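Local coordinates for probable aminotransferase (Pseudomonas aeruginosa, PDB 5YKR), which is probably a pyridoxal-phosphate-dependent enzyme of the class-III aminotransferase family, carrying its cofactor on a lysine, at residues V12-R18 / C452-L456; S30-Y34 / N56-L60; T137-A142 / P293-W297; F162-H167 / E226-V232. All coordinates share one frame. Where two conformers were deposited one is given. Residue numbers count along the deposited sequence, not the author numbering.

Contact 1: residues V12-R18 / C452-L456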
loop_
_atom_site.group_PDB
_atom_site.type_symbol
_atom_site.label_atom_id
_atom_site.label_comp_id
_atom_site.label_asym_id
_atom_site.label_seq_id
_atom_site.Cartn_x
_atom_site.Cartn_y
_atom_site.Cartn_z
ATOM N N VAL A 12 -24.529 -18.162 25.750
ATOM C CA VAL A 12 -23.913 -17.373 24.651
ATOM C C VAL A 12 -24.186 -18.037 23.312
ATOM O O VAL A 12 -24.598 -17.392 22.353
ATOM C CB VAL A 12 -22.381 -17.177 24.855
ATOM C CG1 VAL A 12 -21.789 -16.380 23.707
ATOM C CG2 VAL A 12 -22.060 -16.463 26.167
ATOM N N GLU A 13 -23.925 -19.339 23.234
ATOM C CA GLU A 13 -24.170 -20.056 21.986
ATOM C C GLU A 13 -25.650 -19.978 21.557
ATOM O O GLU A 13 -25.954 -19.774 20.383
ATOM C CB GLU A 13 -23.746 -21.523 22.161
ATOM C CG GLU A 13 -24.201 -22.474 21.065
ATOM C CD GLU A 13 -23.359 -22.354 19.827
ATOM O OE1 GLU A 13 -22.562 -21.395 19.718
ATOM O OE2 GLU A 13 -23.509 -23.201 18.950
ATOM N N THR A 14 -26.576 -20.117 22.521
ATOM C CA THR A 14 -28.005 -20.046 22.230
ATOM C C THR A 14 -28.394 -18.666 21.665
ATOM O O THR A 14 -29.093 -18.572 20.653
ATOM C CB THR A 14 -28.837 -20.365 23.491
ATOM O OG1 THR A 14 -28.547 -21.710 23.872
ATOM C CG2 THR A 14 -30.340 -20.240 23.239
ATOM N N LEU A 15 -27.942 -17.625 22.321
ATOM C CA LEU A 15 -28.208 -16.263 21.859
ATOM C C LEU A 15 -27.588 -16.026 20.517
ATOM O O LEU A 15 -28.214 -15.451 19.665
ATOM C CB LEU A 15 -27.704 -15.238 22.889
ATOM C CG LEU A 15 -27.981 -13.768 22.519
ATOM C CD1 LEU A 15 -29.446 -13.547 22.261
ATOM C CD2 LEU A 15 -27.445 -12.839 23.573
ATOM N N PHE A 16 -26.362 -16.510 20.331
ATOM C CA PHE A 16 -25.651 -16.292 19.076
ATOM C C PHE A 16 -26.395 -16.943 17.929
ATOM O O PHE A 16 -26.584 -16.342 16.900
ATOM C CB PHE A 16 -24.215 -16.793 19.174
ATOM C CG PHE A 16 -23.343 -16.466 17.971
ATOM C CD1 PHE A 16 -23.320 -15.203 17.420
ATOM C CD2 PHE A 16 -22.465 -17.431 17.442
ATOM C CE1 PHE A 16 -22.495 -14.921 16.329
ATOM C CE2 PHE A 16 -21.655 -17.135 16.360
ATOM C CZ PHE A 16 -21.666 -15.885 15.814
ATOM N N LYS A 17 -26.803 -18.200 18.099
ATOM C CA LYS A 17 -27.595 -18.861 17.044
ATOM C C LYS A 17 -28.892 -18.123 16.702
ATOM O O LYS A 17 -29.249 -18.015 15.543
ATOM C CB LYS A 17 -27.942 -20.283 17.455
ATOM C CG LYS A 17 -27.021 -21.341 16.919
ATOM C CD LYS A 17 -27.515 -22.730 17.363
ATOM C CE LYS A 17 -28.902 -23.094 16.810
ATOM N NZ LYS A 17 -28.933 -24.288 15.919
ATOM N N ARG A 18 -29.607 -17.658 17.715
ATOM C CA ARG A 18 -30.825 -16.870 17.490
ATOM C C ARG A 18 -30.502 -15.589 16.717
ATOM O O ARG A 18 -31.221 -15.224 15.799
ATOM C CB ARG A 18 -31.493 -16.516 18.832
ATOM C CG ARG A 18 -32.861 -15.885 18.671
ATOM C CD ARG A 18 -33.502 -15.595 20.037
ATOM N NE ARG A 18 -32.897 -14.558 20.907
ATOM C CZ ARG A 18 -32.680 -13.271 20.588
ATOM N NH1 ARG A 18 -32.899 -12.812 19.384
ATOM N NH2 ARG A 18 -32.175 -12.437 21.485
ATOM N N CYS A 452 -27.822 -7.019 26.084
ATOM C CA CYS A 452 -27.194 -8.259 25.640
ATOM C C CYS A 452 -26.609 -9.033 26.828
ATOM O O CYS A 452 -26.857 -10.242 26.982
ATOM C CB CYS A 452 -26.096 -7.961 24.615
ATOM S SG CYS A 452 -25.349 -9.426 23.911
ATOM N N LEU A 453 -25.827 -8.339 27.638
ATOM C CA LEU A 453 -25.197 -8.961 28.787
ATOM C C LEU A 453 -26.225 -9.435 29.798
ATOM O O LEU A 453 -26.043 -10.520 30.381
ATOM C CB LEU A 453 -24.169 -8.053 29.436
ATOM C CG LEU A 453 -22.952 -7.757 28.576
ATOM C CD1 LEU A 453 -22.117 -6.627 29.153
ATOM C CD2 LEU A 453 -22.116 -9.000 28.439
ATOM N N GLY A 454 -27.315 -8.692 29.964
ATOM C CA GLY A 454 -28.355 -9.123 30.869
ATOM C C GLY A 454 -29.035 -10.401 30.392
ATOM O O GLY A 454 -29.328 -11.291 31.208
ATOM N N GLU A 455 -29.250 -10.522 29.069
ATOM C CA GLU A 455 -29.850 -11.740 28.514
ATOM C C GLU A 455 -28.950 -12.936 28.758
ATOM O O GLU A 455 -29.426 -14.016 29.074
ATOM C CB GLU A 455 -30.179 -11.623 27.023
ATOM C CG GLU A 455 -31.429 -10.835 26.701
ATOM C CD GLU A 455 -31.853 -10.977 25.243
ATOM O OE1 GLU A 455 -31.883 -12.133 24.740
ATOM O OE2 GLU A 455 -32.130 -9.924 24.584
ATOM N N LEU A 456 -27.652 -12.741 28.627
ATOM C CA LEU A 456 -26.655 -13.764 28.883
ATOM C C LEU A 456 -26.589 -14.229 30.335
ATOM O O LEU A 456 -26.346 -15.397 30.567
ATOM C CB LEU A 456 -25.272 -13.341 28.334
ATOM C CG LEU A 456 -25.211 -13.172 26.779
ATOM C CD1 LEU A 456 -23.889 -12.564 26.346
ATOM C CD2 LEU A 456 -25.543 -14.432 26.000
#
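The two helical segments run at 128° to each other, N-to-C, and the axes of these short segments come within 10.5 Å. Their nearest backbone point is Val12 CA to Leu456 CA, 6.2 Å; here the first helix meets the last one close to the C-terminal end of the model. At that spacing side chains do the joining. Leu15 points at the other helix and places CD2 3.5 Å from Leu456 CD2 and 4.0 Å from Cys452 SG. Leu456 CD2 also lies 3.6 Å from Val12 CA, packing against the backbone there. At the edge of this apolar patch Arg18 NH2 donates to Glu455 OE1 at 3.3 Å with an N-H...O angle of 144°, a rather long salt bridge, while Glu455 OE2 bonds Tyr416 OH. Bringing both termini together is consistent with the small domain of fold-type I enzymes. Helix 407-418 lies against both partners, with Leu408 on Val12 and Phe16, and Leu413 on Cys452, making a three-helix packing.

Contact 2: residues S30-Y34 / N56-L60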
loop_
_atom_site.group_PDB
_atom_site.type_symbol
_atom_site.label_atom_id
_atom_site.label_comp_id
_atom_site.label_asym_id
_atom_site.label_seq_id
_atom_site.Cartn_x
_atom_site.Cartn_y
_atom_site.Cartn_z
ATOM N N SER A 30 -28.246 -8.317 1.408
ATOM C CA SER A 30 -26.803 -8.543 1.624
ATOM C C SER A 30 -26.453 -10.015 1.488
ATOM O O SER A 30 -25.417 -10.334 0.907
ATOM C CB SER A 30 -26.331 -7.952 2.971
ATOM O OG SER A 30 -26.201 -6.558 2.834
ATOM N N ALA A 31 -27.338 -10.900 1.966
ATOM C CA ALA A 31 -27.099 -12.349 1.832
ATOM C C ALA A 31 -27.116 -12.800 0.377
ATOM O O ALA A 31 -26.300 -13.602 -0.042
ATOM C CB ALA A 31 -28.089 -13.141 2.671
ATOM N N GLN A 32 -28.040 -12.266 -0.398
ATOM C CA GLN A 32 -28.094 -12.544 -1.828
ATOM C C GLN A 32 -26.833 -12.041 -2.514
ATOM O O GLN A 32 -26.234 -12.728 -3.368
ATOM C CB GLN A 32 -29.362 -11.908 -2.415
ATOM C CG GLN A 32 -29.561 -11.928 -3.925
ATOM C CD GLN A 32 -30.886 -11.221 -4.327
ATOM O OE1 GLN A 32 -31.353 -10.244 -3.670
ATOM N NE2 GLN A 32 -31.515 -11.717 -5.398
ATOM N N ALA A 33 -26.421 -10.834 -2.144
ATOM C CA ALA A 33 -25.181 -10.279 -2.685
ATOM C C ALA A 33 -23.982 -11.166 -2.357
ATOM O O ALA A 33 -23.089 -11.326 -3.169
ATOM C CB ALA A 33 -24.958 -8.862 -2.188
ATOM N N TYR A 34 -23.931 -11.720 -1.150
ATOM C CA TYR A 34 -22.829 -12.605 -0.756
ATOM C C TYR A 34 -22.761 -13.839 -1.644
ATOM O O TYR A 34 -21.678 -14.228 -2.064
ATOM C CB TYR A 34 -22.958 -13.012 0.709
ATOM C CG TYR A 34 -21.771 -13.724 1.268
ATOM C CD1 TYR A 34 -20.524 -13.135 1.285
ATOM C CD2 TYR A 34 -21.892 -15.018 1.790
ATOM C CE1 TYR A 34 -19.425 -13.807 1.817
ATOM C CE2 TYR A 34 -20.808 -15.680 2.338
ATOM C CZ TYR A 34 -19.571 -15.078 2.338
ATOM O OH TYR A 34 -18.507 -15.777 2.866
ATOM N N ASN A 56 -23.734 -13.998 8.914
ATOM C CA ASN A 56 -23.382 -14.970 7.919
ATOM C C ASN A 56 -22.811 -14.371 6.641
ATOM O O ASN A 56 -22.238 -15.095 5.836
ATOM C CB ASN A 56 -24.577 -15.864 7.695
ATOM C CG ASN A 56 -24.832 -16.799 8.876
ATOM O OD1 ASN A 56 -23.904 -17.440 9.393
ATOM N ND2 ASN A 56 -26.086 -16.895 9.299
ATOM N N CYS A 57 -22.848 -13.058 6.520
ATOM C CA CYS A 57 -22.145 -12.364 5.431
ATOM C C CYS A 57 -21.876 -10.930 5.839
ATOM O O CYS A 57 -22.548 -10.403 6.734
ATOM C CB CYS A 57 -23.007 -12.348 4.154
ATOM S SG CYS A 57 -24.620 -11.527 4.351
ATOM N N PRO A 58 -20.893 -10.260 5.177
ATOM C CA PRO A 58 -20.744 -8.839 5.406
ATOM C C PRO A 58 -21.942 -8.062 4.847
ATOM O O PRO A 58 -22.517 -8.418 3.804
ATOM C CB PRO A 58 -19.484 -8.460 4.623
ATOM C CG PRO A 58 -19.317 -9.522 3.643
ATOM C CD PRO A 58 -19.862 -10.770 4.244
ATOM N N LEU A 59 -22.312 -6.998 5.556
ATOM C CA LEU A 59 -23.312 -6.067 5.004
ATOM C C LEU A 59 -22.766 -5.364 3.752
ATOM O O LEU A 59 -21.618 -4.962 3.741
ATOM C CB LEU A 59 -23.660 -5.027 6.045
ATOM C CG LEU A 59 -24.221 -5.465 7.398
ATOM C CD1 LEU A 59 -24.276 -4.256 8.312
ATOM C CD2 LEU A 59 -25.570 -6.123 7.201
ATOM N N LEU A 60 -23.643 -5.168 2.756
ATOM C CA LEU A 60 -23.339 -4.237 1.658
ATOM C C LEU A 60 -23.902 -2.859 2.029
ATOM O O LEU A 60 -25.070 -2.710 2.400
ATOM C CB LEU A 60 -23.857 -4.659 0.289
ATOM C CG LEU A 60 -22.880 -5.484 -0.564
ATOM C CD1 LEU A 60 -22.771 -6.862 0.099
ATOM C CD2 LEU A 60 -23.328 -5.605 -1.996
HETATM O O HOH W 1 -22.433 -9.836 1.466
#
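Helix 28-37 of this class-III aminotransferase packs on the extended chain that leads into strand 61-65, a helix-on-loop contact burying 349 Å². The loop starts at Asn56, whose side chain turns off to Asp24 while its O lies 3.8 Å from Tyr34 CE2. Cys57 follows in extended backbone (phi/psi -157/160) and drives its side chain at the helix. Its CB stands over the Tyr34 ring, 3.9 Å from the centroid and 30° off the normal, a CH-pi contact, and its SG reaches 3.6 Å from Ala31 CA and 3.7 Å from Ser30 C. Pro58 adds CD at 3.8 Å from Tyr34 CD1. The phenol OH is bonded to Gln51 and Arg38. Leu59 sends its CB away from the segment 30-34 and packs on Phe23 of helix 9-26, though its CA is 3.6 Å from Ser30 OG. Leu60 turns back: its CD2 meets Ala33 CB at 3.6 Å, and its N donates to Ser30 OG at 2.9 Å and 178°, almost linear. Pro113 of the second subunit covers Pro58 and Leu60, and Leu118 of that subunit covers Ala33, which places the contact at the dimer interface. Besides the serine bond, one water links the backbones, donating to Ser30 O at 3.1 Å and to Pro58 O at 2.7 Å.

Contact 3: residues T137-A142 / P293-W297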
loop_
_atom_site.group_PDB
_atom_site.type_symbol
_atom_site.label_atom_id
_atom_site.label_comp_id
_atom_site.label_asym_id
_atom_site.label_seq_id
_atom_site.Cartn_x
_atom_site.Cartn_y
_atom_site.Cartn_z
ATOM N N THR A 137 1.634 4.406 0.884
ATOM C CA THR A 137 0.213 4.026 0.645
ATOM C C THR A 137 -0.412 3.251 1.783
ATOM O O THR A 137 -1.576 2.873 1.664
ATOM C CB THR A 137 0.071 3.305 -0.710
ATOM O OG1 THR A 137 0.894 2.161 -0.744
ATOM C CG2 THR A 137 0.445 4.207 -1.854
ATOM N N SER A 138 0.326 3.011 2.858
ATOM C CA SER A 138 -0.255 2.331 4.063
ATOM C C SER A 138 0.684 2.446 5.256
ATOM O O SER A 138 1.881 2.594 5.108
ATOM C CB SER A 138 -0.452 0.853 3.783
ATOM O OG SER A 138 0.790 0.157 3.636
ATOM N N ALA A 139 0.115 2.310 6.446
ATOM C CA ALA A 139 0.910 2.237 7.656
ATOM C C ALA A 139 1.890 1.066 7.604
ATOM O O ALA A 139 3.014 1.180 8.047
ATOM C CB ALA A 139 0.042 2.163 8.892
ATOM N N THR A 140 1.431 -0.076 7.090
ATOM C CA THR A 140 2.362 -1.189 6.929
ATOM C C THR A 140 3.619 -0.773 6.182
ATOM O O THR A 140 4.749 -1.084 6.634
ATOM C CB THR A 140 1.692 -2.342 6.161
ATOM O OG1 THR A 140 0.648 -2.917 6.949
ATOM C CG2 THR A 140 2.689 -3.409 5.819
ATOM N N ASP A 141 3.440 -0.094 5.063
ATOM C CA ASP A 141 4.594 0.260 4.261
ATOM C C ASP A 141 5.479 1.277 4.975
ATOM O O ASP A 141 6.699 1.214 4.874
ATOM C CB ASP A 141 4.160 0.800 2.909
ATOM C CG ASP A 141 3.727 -0.268 1.958
ATOM O OD1 ASP A 141 3.786 -1.485 2.287
ATOM O OD2 ASP A 141 3.368 0.133 0.811
ATOM N N ALA A 142 4.877 2.230 5.694
ATOM C CA ALA A 142 5.665 3.138 6.496
ATOM C C ALA A 142 6.562 2.370 7.475
ATOM O O ALA A 142 7.768 2.597 7.562
ATOM C CB ALA A 142 4.800 4.164 7.208
ATOM N N PRO A 293 -5.982 5.169 0.555
ATOM C CA PRO A 293 -4.866 4.476 1.230
ATOM C C PRO A 293 -3.652 5.375 1.347
ATOM O O PRO A 293 -3.145 5.888 0.347
ATOM C CB PRO A 293 -4.606 3.272 0.308
ATOM C CG PRO A 293 -5.968 2.987 -0.299
ATOM C CD PRO A 293 -6.572 4.351 -0.533
ATOM N N SER A 294 -3.170 5.562 2.572
ATOM C CA SER A 294 -2.095 6.519 2.843
ATOM C C SER A 294 -1.515 6.305 4.219
ATOM O O SER A 294 -2.171 5.723 5.108
ATOM C CB SER A 294 -2.596 7.964 2.783
ATOM O OG SER A 294 -3.332 8.324 1.636
ATOM N N ALA A 295 -0.277 6.765 4.382
ATOM C CA ALA A 295 0.301 6.969 5.704
ATOM C C ALA A 295 1.408 8.003 5.563
ATOM O O ALA A 295 1.915 8.248 4.449
ATOM C CB ALA A 295 0.863 5.659 6.286
ATOM N N VAL A 296 1.807 8.570 6.712
ATOM C CA VAL A 296 2.998 9.377 6.777
ATOM C C VAL A 296 3.970 8.761 7.765
ATOM O O VAL A 296 3.565 8.080 8.735
ATOM C CB VAL A 296 2.683 10.839 7.195
ATOM C CG1 VAL A 296 1.847 11.534 6.130
ATOM C CG2 VAL A 296 1.995 10.927 8.570
ATOM N N TRP A 297 5.250 9.025 7.567
ATOM C CA TRP A 297 6.231 8.774 8.569
ATOM C C TRP A 297 7.174 9.929 8.655
ATOM O O TRP A 297 7.485 10.551 7.648
ATOM C CB TRP A 297 6.925 7.445 8.411
ATOM C CG TRP A 297 7.748 7.239 7.254
ATOM C CD1 TRP A 297 7.379 6.672 6.084
ATOM C CD2 TRP A 297 9.140 7.540 7.164
ATOM N NE1 TRP A 297 8.471 6.592 5.239
ATOM C CE2 TRP A 297 9.572 7.121 5.877
ATOM C CE3 TRP A 297 10.075 8.134 8.036
ATOM C CZ2 TRP A 297 10.886 7.284 5.433
ATOM C CZ3 TRP A 297 11.382 8.274 7.596
ATOM C CH2 TRP A 297 11.775 7.829 6.348
HETATM O O HOH W 2 -2.802 2.710 6.517
#
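Ala295 lays its methyl on the start of helix 139-154: CB is 3.4 Å from both Ser138 C and Ala139 N, and 4.3 Å from Ala142 CB. One helical turn on, Ala142 CB meets Trp297 CD1 at 3.8 Å, so alternate residues of the strand face the helix while Val296 points the other way. The helix begins at Ser138, its N-cap, whose OG accepts from Asp141 N at 3.0 Å and 158°. Just before it, Thr137 CA comes to 4.0 Å from Ser294 CA, yet Thr137 O and Ser294 N, 3.3 Å apart, have too poor an angle to bond. Strand pairing lies next door, where Ala295 and Trp297 make backbone bonds to Thr136 and Gln134 of strand 132-136 in the large mixed sheet expected of a fold-type I enzyme. A water accepts from Ala139 N at 2.9 Å and donates weakly to Ser294 O at 3.4 Å. Pro293 of the second subunit packs on Thr137, and Thr137 of that subunit on Pro293. Thr140, facing away from the strand, bonds through OG1 to OP3 of the modified residue LLP at position 286. The chemistry therefore divides: the methyls of Ala139, Ala142 and Ala295 allow close packing, with Trp297 against Ala142, while a polar group that bonds the cofactor phosphate points away from the strand.

Contact 4: residues F162-H167 / E226-V232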
loop_
_atom_site.group_PDB
_atom_site.type_symbol
_atom_site.label_atom_id
_atom_site.label_comp_id
_atom_site.label_asym_id
_atom_site.label_seq_id
_atom_site.Cartn_x
_atom_site.Cartn_y
_atom_site.Cartn_z
ATOM N N PHE A 162 7.034 -6.104 20.365
ATOM C CA PHE A 162 6.419 -6.577 21.606
ATOM C C PHE A 162 5.402 -7.676 21.353
ATOM O O PHE A 162 4.708 -7.707 20.329
ATOM C CB PHE A 162 5.823 -5.387 22.383
ATOM C CG PHE A 162 6.884 -4.402 22.824
ATOM C CD1 PHE A 162 7.713 -4.701 23.873
ATOM C CD2 PHE A 162 7.110 -3.244 22.159
ATOM C CE1 PHE A 162 8.719 -3.848 24.274
ATOM C CE2 PHE A 162 8.127 -2.395 22.531
ATOM C CZ PHE A 162 8.937 -2.691 23.589
ATOM N N ASN A 163 5.282 -8.589 22.313
ATOM C CA ASN A 163 4.381 -9.720 22.133
ATOM C C ASN A 163 2.929 -9.191 21.992
ATOM O O ASN A 163 2.503 -8.305 22.763
ATOM C CB ASN A 163 4.527 -10.698 23.319
ATOM C CG ASN A 163 3.878 -12.045 23.068
ATOM O OD1 ASN A 163 3.790 -12.531 21.936
ATOM N ND2 ASN A 163 3.300 -12.623 24.160
ATOM N N CYS A 164 2.219 -9.736 21.026
ATOM C CA CYS A 164 0.834 -9.368 20.683
ATOM C C CYS A 164 0.692 -7.949 20.150
ATOM O O CYS A 164 -0.397 -7.379 20.176
ATOM C CB CYS A 164 -0.150 -9.642 21.842
ATOM S SG CYS A 164 -0.087 -11.334 22.422
ATOM N N ASN A 165 1.766 -7.471 19.508
ATOM C CA ASN A 165 1.733 -6.267 18.705
ATOM C C ASN A 165 0.789 -6.413 17.505
ATOM O O ASN A 165 0.445 -7.531 17.082
ATOM C CB ASN A 165 3.132 -5.958 18.142
ATOM C CG ASN A 165 3.580 -6.925 17.052
ATOM O OD1 ASN A 165 3.110 -6.825 15.935
ATOM N ND2 ASN A 165 4.473 -7.879 17.387
ATOM N N TYR A 166 0.457 -5.277 16.896
ATOM C CA TYR A 166 0.098 -5.305 15.451
ATOM C C TYR A 166 0.617 -4.045 14.819
ATOM O O TYR A 166 0.350 -2.944 15.304
ATOM C CB TYR A 166 -1.407 -5.459 15.158
ATOM C CG TYR A 166 -1.707 -5.675 13.676
ATOM C CD1 TYR A 166 -1.298 -6.840 13.071
ATOM C CD2 TYR A 166 -2.365 -4.734 12.894
ATOM C CE1 TYR A 166 -1.517 -7.094 11.738
ATOM C CE2 TYR A 166 -2.609 -4.994 11.525
ATOM C CZ TYR A 166 -2.173 -6.196 10.975
ATOM O OH TYR A 166 -2.386 -6.503 9.624
ATOM N N HIS A 167 1.333 -4.213 13.693
ATOM C CA HIS A 167 1.913 -3.112 12.897
ATOM C C HIS A 167 1.596 -3.237 11.402
ATOM O O HIS A 167 2.239 -2.528 10.597
ATOM C CB HIS A 167 3.402 -3.039 13.145
ATOM C CG HIS A 167 3.711 -2.738 14.556
ATOM N ND1 HIS A 167 3.478 -1.503 15.124
ATOM C CD2 HIS A 167 4.190 -3.528 15.551
ATOM C CE1 HIS A 167 3.777 -1.552 16.428
ATOM N NE2 HIS A 167 4.211 -2.770 16.704
ATOM N N GLU A 226 3.612 0.556 19.315
ATOM C CA GLU A 226 2.606 1.551 19.688
ATOM C C GLU A 226 3.019 2.127 21.043
ATOM O O GLU A 226 3.630 1.438 21.868
ATOM C CB GLU A 226 1.229 0.942 19.805
ATOM C CG GLU A 226 0.645 0.412 18.503
ATOM C CD GLU A 226 -0.784 -0.015 18.750
ATOM O OE1 GLU A 226 -0.996 -1.192 19.216
ATOM O OE2 GLU A 226 -1.708 0.805 18.542
ATOM N N PRO A 227 2.646 3.379 21.327
ATOM C CA PRO A 227 2.929 3.914 22.672
ATOM C C PRO A 227 1.999 3.401 23.766
ATOM O O PRO A 227 2.265 3.576 24.959
ATOM C CB PRO A 227 2.801 5.428 22.453
ATOM C CG PRO A 227 1.778 5.563 21.366
ATOM C CD PRO A 227 1.964 4.376 20.462
ATOM N N PHE A 228 0.904 2.787 23.324
ATOM C CA PHE A 228 -0.152 2.238 24.180
ATOM C C PHE A 228 -0.726 1.147 23.288
ATOM O O PHE A 228 -1.112 1.453 22.153
ATOM C CB PHE A 228 -1.102 3.410 24.487
ATOM C CG PHE A 228 -2.197 3.131 25.470
ATOM C CD1 PHE A 228 -3.207 2.230 25.223
ATOM C CD2 PHE A 228 -2.268 3.915 26.616
ATOM C CE1 PHE A 228 -4.216 2.038 26.151
ATOM C CE2 PHE A 228 -3.251 3.732 27.557
ATOM C CZ PHE A 228 -4.229 2.799 27.307
ATOM N N MET A 229 -0.637 -0.129 23.699
ATOM C CA MET A 229 -1.010 -1.181 22.753
ATOM C C MET A 229 -2.525 -1.183 22.561
ATOM O O MET A 229 -3.280 -1.018 23.531
ATOM C CB MET A 229 -0.512 -2.561 23.195
ATOM C CG MET A 229 0.956 -2.583 23.497
ATOM S SD MET A 229 1.603 -4.229 23.958
ATOM C CE MET A 229 1.445 -5.145 22.415
ATOM N N THR A 230 -2.975 -1.391 21.338
ATOM C CA THR A 230 -4.400 -1.348 21.003
ATOM C C THR A 230 -4.894 -2.520 20.214
ATOM O O THR A 230 -6.072 -2.583 19.883
ATOM C CB THR A 230 -4.759 -0.076 20.206
ATOM O OG1 THR A 230 -4.136 -0.126 18.923
ATOM C CG2 THR A 230 -4.342 1.187 20.973
ATOM N N ASN A 231 -4.023 -3.488 19.943
ATOM C CA ASN A 231 -4.368 -4.588 19.054
ATOM C C ASN A 231 -4.390 -5.955 19.734
ATOM O O ASN A 231 -4.257 -6.984 19.072
ATOM C CB ASN A 231 -3.469 -4.527 17.825
ATOM C CG ASN A 231 -3.755 -3.329 16.929
ATOM O OD1 ASN A 231 -2.849 -2.454 16.625
ATOM N ND2 ASN A 231 -4.946 -3.313 16.437
ATOM N N VAL A 232 -4.605 -5.932 21.054
ATOM C CA VAL A 232 -4.839 -7.150 21.849
ATOM C C VAL A 232 -5.732 -6.773 23.019
ATOM O O VAL A 232 -5.418 -7.014 24.195
ATOM C CB VAL A 232 -3.480 -7.820 22.237
ATOM C CG1 VAL A 232 -2.614 -6.902 23.114
ATOM C CG2 VAL A 232 -3.714 -9.172 22.844
HETATM O O HOH W 3 -1.317 -4.631 20.325
HETATM O O HOH W 4 -2.210 -8.420 17.620
HETATM O O HOH W 5 0.814 -3.163 19.077
#
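Two loops meet here at the C-terminal ends of the neighbouring parallel strands 158-162 and 220-225, the edge of the sheet where fold-type I enzymes hold their cofactor. Met229, Asn231 and Cys164 lose most surface. The Met229 side chain slots into the type II turn from Phe162 to Asn165, closed by Asn165 N to Phe162 O at 3.1 Å: Met229 CE lies 3.4 Å from Asn163 O, 3.7 Å from Cys164 O and 3.7 Å from Asn165 N, so the methyl rests on turn backbone. Cys164, with positive phi (66°) at the third position of that turn, sets CB 3.7 Å from Val232 CG2. Its O takes a bond from a water at 2.9 Å, and the same water accepts from Asn231 N at 3.0 Å. Asn231 packs CB on Tyr166 CB at 3.5 Å. Its OD1 is also 3.5 Å from Tyr166 O, but both are acceptors; OD1 makes a weak hydrogen bond to O3 of the modified residue LLP at position 286. Beyond this trio, His167 CE1 approaches Glu226 N edge-on at 3.6 Å, its ND1 being bonded to Asp259. A further water closes the gap at this end, accepting from Tyr166 N at 3.1 Å and donating to Glu226 OE1 at 2.7 Å.

Overall arrangement
All four contacts are largely buried, but at different depths: contacts 3 and 4 have centres 12 and 9 Å from the chain centre, contacts 2 and 1 have theirs 25 and 29 Å away. Contacts 3 and 4 belong to the large sheet and touch through Thr140 OG1 and His167 O, 4.0 Å apart; the modified residue at position 286 has a hydrogen bond with Thr140 of contact 3 and a weak one with Asn231 of contact 4. Contacts 1 and 2 both involve helix 9-26, as member and as neighbour. Contact 1 alone carries a salt bridge, at its solvent-facing edge; contact 2 adds a direct side-chain-to-backbone hydrogen bond to its water bridge, whereas contacts 3 and 4 join their segments by packing and waters.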